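Long-range contacts in hydrolase, NUDIX family (Clostridium perfringens ATCC 13124, PDB 3F6A), which probably hydrolyses nucleoside diphosphates linked to another moiety, as a NUDIX-type hydrolase: residues F7-F12 / F101-T106; V59-P64 / L80-I85. All blocks are in the same frame, centred on the assembly; numbering follows the deposited sequence.

Interaction 1 (F7-F12 / F101-T106); sequences FTVSVF and FVYYAT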
ATOM      1  N   PHE A   7       5.112  -2.122 -10.703  1.00 26.90           N
ATOM      2  CA  PHE A   7       4.325  -2.561  -9.558  1.00 24.84           C
ATOM      3  C   PHE A   7       4.010  -4.045  -9.611  1.00 24.10           C
ATOM      4  O   PHE A   7       3.526  -4.556 -10.624  1.00 23.88           O
ATOM      5  CB  PHE A   7       3.027  -1.750  -9.497  1.00 24.99           C
ATOM      6  CG  PHE A   7       3.245  -0.286  -9.222  1.00 25.99           C
ATOM      7  CD1 PHE A   7       3.215   0.204  -7.922  1.00 26.40           C
ATOM      8  CD2 PHE A   7       3.507   0.599 -10.264  1.00 27.23           C
ATOM      9  CE1 PHE A   7       3.452   1.557  -7.663  1.00 28.56           C
ATOM     10  CE2 PHE A   7       3.746   1.949 -10.015  1.00 26.42           C
ATOM     11  CZ  PHE A   7       3.715   2.429  -8.715  1.00 26.73           C
ATOM     12  N   THR A   8       4.286  -4.730  -8.505  1.00 21.54           N
ATOM     13  CA  THR A   8       4.044  -6.158  -8.393  1.00 18.96           C
ATOM     14  C   THR A   8       3.360  -6.447  -7.058  1.00 19.12           C
ATOM     15  O   THR A   8       3.247  -5.565  -6.205  1.00 18.21           O
ATOM     16  CB  THR A   8       5.371  -6.946  -8.421  1.00 20.52           C
ATOM     17  OG1 THR A   8       6.099  -6.699  -7.211  1.00 19.39           O
ATOM     18  CG2 THR A   8       6.232  -6.519  -9.605  1.00 21.07           C
ATOM     19  N   VAL A   9       2.911  -7.686  -6.879  1.00 17.83           N
ATOM     20  CA  VAL A   9       2.284  -8.089  -5.627  1.00 18.87           C
ATOM     21  C   VAL A   9       2.910  -9.390  -5.142  1.00 19.37           C
ATOM     22  O   VAL A   9       3.517 -10.128  -5.919  1.00 19.27           O
ATOM     23  CB  VAL A   9       0.747  -8.293  -5.771  1.00 18.74           C
ATOM     24  CG1 VAL A   9       0.095  -7.003  -6.227  1.00 18.52           C
ATOM     25  CG2 VAL A   9       0.438  -9.439  -6.741  1.00 17.99           C
ATOM     26  N   SER A  10       2.774  -9.648  -3.848  1.00 19.82           N
ATOM     27  CA  SER A  10       3.283 -10.863  -3.224  1.00 19.98           C
ATOM     28  C   SER A  10       2.189 -11.314  -2.273  1.00 19.88           C
ATOM     29  O   SER A  10       1.505 -10.484  -1.679  1.00 19.99           O
ATOM     30  CB  SER A  10       4.566 -10.588  -2.424  1.00 19.67           C
ATOM     31  OG  SER A  10       5.672 -10.404  -3.284  1.00 27.09           O
ATOM     32  N   VAL A  11       2.021 -12.622  -2.134  1.00 19.18           N
ATOM     33  CA  VAL A  11       0.998 -13.155  -1.251  1.00 18.76           C
ATOM     34  C   VAL A  11       1.522 -14.322  -0.436  1.00 17.59           C
ATOM     35  O   VAL A  11       2.013 -15.301  -0.989  1.00 16.89           O
ATOM     36  CB  VAL A  11      -0.224 -13.681  -2.031  1.00 20.62           C
ATOM     37  CG1 VAL A  11      -1.429 -13.740  -1.110  1.00 23.45           C
ATOM     38  CG2 VAL A  11      -0.490 -12.814  -3.236  1.00 25.05           C
ATOM     39  N   PHE A  12       1.410 -14.204   0.879  1.00 17.42           N
ATOM     40  CA  PHE A  12       1.816 -15.251   1.787  1.00 18.55           C
ATOM     41  C   PHE A  12       0.519 -15.935   2.171  1.00 20.21           C
ATOM     42  O   PHE A  12      -0.332 -15.350   2.837  1.00 20.24           O
ATOM     43  CB  PHE A  12       2.516 -14.642   3.000  1.00 18.94           C
ATOM     44  CG  PHE A  12       3.921 -14.192   2.713  1.00 18.24           C
ATOM     45  CD1 PHE A  12       4.989 -15.066   2.883  1.00 16.69           C
ATOM     46  CD2 PHE A  12       4.173 -12.909   2.235  1.00 17.83           C
ATOM     47  CE1 PHE A  12       6.289 -14.670   2.586  1.00 19.96           C
ATOM     48  CE2 PHE A  12       5.477 -12.502   1.933  1.00 18.56           C
ATOM     49  CZ  PHE A  12       6.533 -13.380   2.106  1.00 18.87           C
ATOM     50  N   PHE A 101       3.765  -4.953  -3.412  1.00 17.48           N
ATOM     51  CA  PHE A 101       2.720  -4.849  -2.401  1.00 18.55           C
ATOM     52  C   PHE A 101       2.494  -6.228  -1.814  1.00 16.58           C
ATOM     53  O   PHE A 101       2.055  -7.139  -2.511  1.00 15.36           O
ATOM     54  CB  PHE A 101       1.418  -4.322  -3.019  1.00 20.31           C
ATOM     55  CG  PHE A 101       1.484  -2.871  -3.414  1.00 22.13           C
ATOM     56  CD1 PHE A 101       1.965  -1.917  -2.522  1.00 24.17           C
ATOM     57  CD2 PHE A 101       1.055  -2.454  -4.670  1.00 24.91           C
ATOM     58  CE1 PHE A 101       2.019  -0.569  -2.876  1.00 23.61           C
ATOM     59  CE2 PHE A 101       1.105  -1.113  -5.030  1.00 23.74           C
ATOM     60  CZ  PHE A 101       1.587  -0.170  -4.132  1.00 23.57           C
ATOM     61  N   VAL A 102       2.791  -6.370  -0.525  1.00 17.76           N
ATOM     62  CA  VAL A 102       2.664  -7.649   0.163  1.00 16.81           C
ATOM     63  C   VAL A 102       1.350  -7.855   0.897  1.00 17.49           C
ATOM     64  O   VAL A 102       0.945  -7.025   1.703  1.00 15.60           O
ATOM     65  CB  VAL A 102       3.806  -7.832   1.169  1.00 16.45           C
ATOM     66  CG1 VAL A 102       3.726  -9.211   1.807  1.00 18.50           C
ATOM     67  CG2 VAL A 102       5.129  -7.643   0.469  1.00 17.23           C
ATOM     68  N   TYR A 103       0.708  -8.989   0.626  1.00 17.51           N
ATOM     69  CA  TYR A 103      -0.563  -9.340   1.245  1.00 18.78           C
ATOM     70  C   TYR A 103      -0.460 -10.692   1.933  1.00 18.08           C
ATOM     71  O   TYR A 103       0.342 -11.541   1.538  1.00 18.76           O
ATOM     72  CB  TYR A 103      -1.661  -9.429   0.180  1.00 19.02           C
ATOM     73  CG  TYR A 103      -1.990  -8.127  -0.500  1.00 19.51           C
ATOM     74  CD1 TYR A 103      -3.104  -7.382  -0.117  1.00 22.75           C
ATOM     75  CD2 TYR A 103      -1.188  -7.633  -1.534  1.00 23.44           C
ATOM     76  CE1 TYR A 103      -3.416  -6.177  -0.746  1.00 22.21           C
ATOM     77  CE2 TYR A 103      -1.494  -6.429  -2.170  1.00 23.63           C
ATOM     78  CZ  TYR A 103      -2.608  -5.710  -1.767  1.00 24.47           C
ATOM     79  OH  TYR A 103      -2.918  -4.524  -2.383  1.00 31.42           O
ATOM     80  N   TYR A 104      -1.274 -10.889   2.966  1.00 18.04           N
ATOM     81  CA  TYR A 104      -1.312 -12.160   3.677  1.00 17.71           C
ATOM     82  C   TYR A 104      -2.714 -12.704   3.428  1.00 18.46           C
ATOM     83  O   TYR A 104      -3.672 -11.936   3.339  1.00 19.04           O
ATOM     84  CB  TYR A 104      -1.076 -11.974   5.185  1.00 18.93           C
ATOM     85  CG  TYR A 104       0.292 -11.415   5.559  1.00 16.73           C
ATOM     86  CD1 TYR A 104       1.367 -11.479   4.672  1.00 16.47           C
ATOM     87  CD2 TYR A 104       0.508 -10.844   6.811  1.00 18.73           C
ATOM     88  CE1 TYR A 104       2.632 -10.988   5.028  1.00 18.38           C
ATOM     89  CE2 TYR A 104       1.761 -10.351   7.178  1.00 19.30           C
ATOM     90  CZ  TYR A 104       2.818 -10.426   6.282  1.00 17.80           C
ATOM     91  OH  TYR A 104       4.053  -9.936   6.653  1.00 18.64           O
ATOM     92  N   ALA A 105      -2.835 -14.020   3.309  1.00 18.47           N
ATOM     93  CA  ALA A 105      -4.131 -14.636   3.049  1.00 18.62           C
ATOM     94  C   ALA A 105      -4.205 -16.056   3.589  1.00 20.12           C
ATOM     95  O   ALA A 105      -3.222 -16.605   4.070  1.00 16.65           O
ATOM     96  CB  ALA A 105      -4.398 -14.651   1.552  1.00 16.46           C
ATOM     97  N   THR A 106      -5.392 -16.643   3.493  1.00 21.09           N
ATOM     98  CA  THR A 106      -5.620 -18.004   3.949  1.00 22.46           C
ATOM     99  C   THR A 106      -6.193 -18.829   2.799  1.00 22.26           C
ATOM    100  O   THR A 106      -6.716 -18.275   1.833  1.00 23.72           O
ATOM    101  CB  THR A 106      -6.630 -18.033   5.111  1.00 23.61           C
ATOM    102  OG1 THR A 106      -7.867 -17.455   4.674  1.00 23.89           O
ATOM    103  CG2 THR A 106      -6.100 -17.246   6.308  1.00 24.28           C
TER
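Parallel pairing of strands 7-12 and 101-106 builds the centre of the mixed sheet of the NUDIX fold, an alpha/beta/alpha sandwich, here with helix 43-55 over one face and helix 138-150 over the other. The segment axes approach to 4.6 Å at 23°, and four consecutive bridges run from Val9 with Phe101 to Phe12 with Tyr104. Five backbone hydrogen bonds join the strands. They start with Phe101 N to Thr8 O at 2.9 Å and end with Ala105 N to Phe12 O; Ser10 and Phe12 each give an N-H and accept with their O, as is usual for parallel strands.

Val9, Val11, Phe101 and Tyr103 point to the face where Cys47 of helix 43-55 lies against Val9, Val11 and Tyr103. Here Val11 CG1, anti to the backbone N (chi1 -159°), meets Ala105 CB at 4.1 Å. Near the start of the pairing, Phe7 CD1 lies 3.8 Å from Phe101 CE2, the two side chains crossing at a slant; both rings also meet their counterparts in the second subunit, which places this end of the sheet at the dimer interface.

The other face carries Ser10, Phe12, Val102 and Tyr104, with Met143 of helix 138-150 against the last three. Ser10 OG is hydrogen-bonded to Asp100, the residue before Phe101 in the same strand, and Tyr104 OH to Glu146 of the covering helix. Phe12 and Tyr104 run alongside each other in the same direction, an oblique ring pair with planes at 85° and centroids 5.8 Å apart. Phe12 CD2 reaches the Tyr104 rim at CE1, 3.7 Å away, while Val102 CG1 sits at the Phe12 ring edge, 3.7 Å from CE2.

Interaction 2 (V59-P64 / L80-I85); sequences VTLYNP and LLINPI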
ATOM      1  N   VAL A  59      -8.142 -18.171  -2.524  1.00 23.69           N
ATOM      2  CA  VAL A  59      -7.683 -17.623  -1.255  1.00 24.43           C
ATOM      3  C   VAL A  59      -8.604 -16.575  -0.646  1.00 23.64           C
ATOM      4  O   VAL A  59      -9.560 -16.114  -1.273  1.00 23.57           O
ATOM      5  CB  VAL A  59      -6.272 -16.992  -1.397  1.00 24.19           C
ATOM      6  CG1 VAL A  59      -5.253 -18.055  -1.758  1.00 20.28           C
ATOM      7  CG2 VAL A  59      -6.299 -15.899  -2.456  1.00 25.23           C
ATOM      8  N   THR A  60      -8.310 -16.219   0.599  1.00 23.34           N
ATOM      9  CA  THR A  60      -9.060 -15.197   1.314  1.00 22.99           C
ATOM     10  C   THR A  60      -8.041 -14.213   1.873  1.00 23.17           C
ATOM     11  O   THR A  60      -7.341 -14.507   2.842  1.00 21.85           O
ATOM     12  CB  THR A  60      -9.885 -15.794   2.463  1.00 23.90           C
ATOM     13  OG1 THR A  60     -10.976 -16.544   1.915  1.00 24.30           O
ATOM     14  CG2 THR A  60     -10.436 -14.689   3.368  1.00 24.65           C
ATOM     15  N   LEU A  61      -7.948 -13.051   1.241  1.00 23.14           N
ATOM     16  CA  LEU A  61      -6.999 -12.036   1.671  1.00 23.62           C
ATOM     17  C   LEU A  61      -7.378 -11.443   3.022  1.00 22.94           C
ATOM     18  O   LEU A  61      -8.549 -11.192   3.299  1.00 22.39           O
ATOM     19  CB  LEU A  61      -6.927 -10.912   0.636  1.00 22.49           C
ATOM     20  CG  LEU A  61      -6.481 -11.261  -0.783  1.00 24.04           C
ATOM     21  CD1 LEU A  61      -6.668 -10.043  -1.679  1.00 24.27           C
ATOM     22  CD2 LEU A  61      -5.031 -11.696  -0.781  1.00 23.68           C
ATOM     23  N   TYR A  62      -6.378 -11.229   3.869  1.00 22.66           N
ATOM     24  CA  TYR A  62      -6.621 -10.622   5.167  1.00 21.11           C
ATOM     25  C   TYR A  62      -7.016  -9.185   4.843  1.00 21.92           C
ATOM     26  O   TYR A  62      -6.268  -8.466   4.173  1.00 21.65           O
ATOM     27  CB  TYR A  62      -5.346 -10.650   6.005  1.00 22.39           C
ATOM     28  CG  TYR A  62      -5.432  -9.878   7.294  1.00 21.51           C
ATOM     29  CD1 TYR A  62      -6.325 -10.253   8.301  1.00 22.11           C
ATOM     30  CD2 TYR A  62      -4.613  -8.768   7.511  1.00 21.80           C
ATOM     31  CE1 TYR A  62      -6.401  -9.541   9.492  1.00 24.81           C
ATOM     32  CE2 TYR A  62      -4.679  -8.051   8.701  1.00 24.89           C
ATOM     33  CZ  TYR A  62      -5.576  -8.442   9.683  1.00 25.80           C
ATOM     34  OH  TYR A  62      -5.657  -7.719  10.848  1.00 26.90           O
ATOM     35  N   ASN A  63      -8.196  -8.772   5.300  1.00 20.48           N
ATOM     36  CA  ASN A  63      -8.677  -7.432   5.014  1.00 21.37           C
ATOM     37  C   ASN A  63      -9.480  -6.781   6.135  1.00 24.22           C
ATOM     38  O   ASN A  63     -10.717  -6.825   6.145  1.00 22.22           O
ATOM     39  CB  ASN A  63      -9.504  -7.462   3.725  1.00 22.29           C
ATOM     40  CG  ASN A  63     -10.113  -6.115   3.386  1.00 22.99           C
ATOM     41  OD1 ASN A  63      -9.599  -5.065   3.772  1.00 23.46           O
ATOM     42  ND2 ASN A  63     -11.211  -6.141   2.641  1.00 22.94           N
ATOM     43  N   PRO A  64      -8.781  -6.165   7.100  1.00 23.97           N
ATOM     44  CA  PRO A  64      -9.462  -5.503   8.215  1.00 24.76           C
ATOM     45  C   PRO A  64     -10.153  -4.268   7.656  1.00 24.29           C
ATOM     46  O   PRO A  64      -9.496  -3.317   7.228  1.00 23.55           O
ATOM     47  CB  PRO A  64      -8.319  -5.156   9.159  1.00 24.72           C
ATOM     48  CG  PRO A  64      -7.178  -4.883   8.199  1.00 25.92           C
ATOM     49  CD  PRO A  64      -7.317  -6.004   7.194  1.00 24.12           C
ATOM     50  N   LEU A  80     -13.183   1.666  -1.153  1.00 23.63           N
ATOM     51  CA  LEU A  80     -12.039   1.404  -0.294  1.00 21.34           C
ATOM     52  C   LEU A  80     -11.553  -0.007  -0.606  1.00 21.40           C
ATOM     53  O   LEU A  80     -12.289  -0.985  -0.438  1.00 18.52           O
ATOM     54  CB  LEU A  80     -12.449   1.504   1.177  1.00 20.38           C
ATOM     55  CG  LEU A  80     -11.333   1.266   2.196  1.00 20.94           C
ATOM     56  CD1 LEU A  80     -10.319   2.404   2.128  1.00 16.69           C
ATOM     57  CD2 LEU A  80     -11.930   1.167   3.590  1.00 20.48           C
ATOM     58  N   LEU A  81     -10.312  -0.106  -1.065  1.00 20.73           N
ATOM     59  CA  LEU A  81      -9.738  -1.391  -1.430  1.00 19.97           C
ATOM     60  C   LEU A  81      -8.964  -2.014  -0.279  1.00 20.42           C
ATOM     61  O   LEU A  81      -8.714  -1.365   0.734  1.00 18.19           O
ATOM     62  CB  LEU A  81      -8.801  -1.212  -2.627  1.00 21.51           C
ATOM     63  CG  LEU A  81      -9.388  -0.497  -3.841  1.00 20.89           C
ATOM     64  CD1 LEU A  81      -8.298  -0.308  -4.888  1.00 22.50           C
ATOM     65  CD2 LEU A  81     -10.554  -1.296  -4.403  1.00 21.69           C
ATOM     66  N   ILE A  82      -8.593  -3.282  -0.435  1.00 19.06           N
ATOM     67  CA  ILE A  82      -7.811  -3.959   0.587  1.00 21.88           C
ATOM     68  C   ILE A  82      -6.399  -3.387   0.495  1.00 20.36           C
ATOM     69  O   ILE A  82      -5.800  -3.339  -0.579  1.00 19.54           O
ATOM     70  CB  ILE A  82      -7.797  -5.502   0.378  1.00 24.15           C
ATOM     71  CG1 ILE A  82      -6.577  -6.123   1.056  1.00 25.08           C
ATOM     72  CG2 ILE A  82      -7.809  -5.835  -1.074  1.00 29.62           C
ATOM     73  CD1 ILE A  82      -6.599  -6.025   2.553  1.00 32.84           C
ATOM     74  N   ASN A  83      -5.885  -2.939   1.632  1.00 20.90           N
ATOM     75  CA  ASN A  83      -4.565  -2.328   1.711  1.00 19.38           C
ATOM     76  C   ASN A  83      -3.484  -3.394   1.925  1.00 19.22           C
ATOM     77  O   ASN A  83      -3.718  -4.395   2.594  1.00 18.97           O
ATOM     78  CB  ASN A  83      -4.561  -1.334   2.883  1.00 20.85           C
ATOM     79  CG  ASN A  83      -3.553  -0.218   2.709  1.00 21.95           C
ATOM     80  OD1 ASN A  83      -2.817   0.119   3.639  1.00 23.87           O
ATOM     81  ND2 ASN A  83      -3.527   0.377   1.524  1.00 18.48           N
ATOM     82  N   PRO A  84      -2.285  -3.198   1.346  1.00 19.51           N
ATOM     83  CA  PRO A  84      -1.222  -4.192   1.536  1.00 19.44           C
ATOM     84  C   PRO A  84      -0.752  -4.169   2.985  1.00 18.19           C
ATOM     85  O   PRO A  84      -0.959  -3.180   3.682  1.00 18.41           O
ATOM     86  CB  PRO A  84      -0.129  -3.723   0.574  1.00 19.64           C
ATOM     87  CG  PRO A  84      -0.340  -2.235   0.507  1.00 19.10           C
ATOM     88  CD  PRO A  84      -1.853  -2.126   0.432  1.00 18.91           C
ATOM     89  N   ILE A  85      -0.134  -5.260   3.430  1.00 17.16           N
ATOM     90  CA  ILE A  85       0.380  -5.355   4.796  1.00 19.92           C
ATOM     91  C   ILE A  85       1.706  -4.601   4.846  1.00 18.31           C
ATOM     92  O   ILE A  85       2.014  -3.905   5.812  1.00 19.04           O
ATOM     93  CB  ILE A  85       0.664  -6.825   5.209  1.00 19.62           C
ATOM     94  CG1 ILE A  85      -0.585  -7.688   5.026  1.00 23.59           C
ATOM     95  CG2 ILE A  85       1.116  -6.864   6.670  1.00 23.37           C
ATOM     96  CD1 ILE A  85      -1.749  -7.302   5.914  1.00 24.60           C
TER
HETATM   97  O   HOH W   1     -10.451  -2.407   3.025  1.00 17.93           O
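Ile82 fits against Tyr62 and Asn63 and accounts for the largest share of the buried surface, 90 of 233 Å². Its CG1 is anti to the backbone N (chi1 157°), and from there CD1 reaches the backbone and side chain of the other segment. CD1 lies 3.4 Å from Asn63 CB and also 3.4 Å from Asn63 OD1, the two side chains crossing at a slant. The modelled 2.9 Å between Tyr62 O and Ile82 CD1 is doubtfully short for a methyl and a carbonyl oxygen, and nothing rests on it. The backbone N of Ile82 is hydrogen-bonded to Glu44 of helix 43-55.

Tyr62 makes a second contact through its ring. Ile85 CD1 approaches the edge, in the ring plane, 3.6 Å from Tyr62 CD2, and the side chains cross at about a right angle; Pro64 CD, from the same segment as Tyr62, lies over one face near the rim.

Direct contact between the segments is therefore van der Waals packing of isoleucine methyls, and the polar link is indirect. One water donates to Asn63 OD1 at 2.9 Å and to Leu81 O at 3.1 Å. Serving two acceptors, it implies that the asparagine amide is tied to the neighbouring backbone through solvent.

How the interactions relate
From the N terminus, strand 7-12 comes first and waits until 101-106 to close interaction 1, a loop of 88 intervening residues. Interaction 2 is nested inside it: 59-64 follows helix 43-55, and the chain returns at 80-85 after 15 residues that include helix 67-75. The centres are 9 Å apart, and strand 101-106 touches both segments of interaction 2. Probable backbone hydrogen bonds run from Tyr62 N to Tyr104 O, at 2.8 Å, and from Ile85 N to Val102 O, at 2.7 Å. The inner loop is thus attached to the central sheet through the strand that pairs with 7-12, while Leu80 and Leu81 extend pairing to the second subunit.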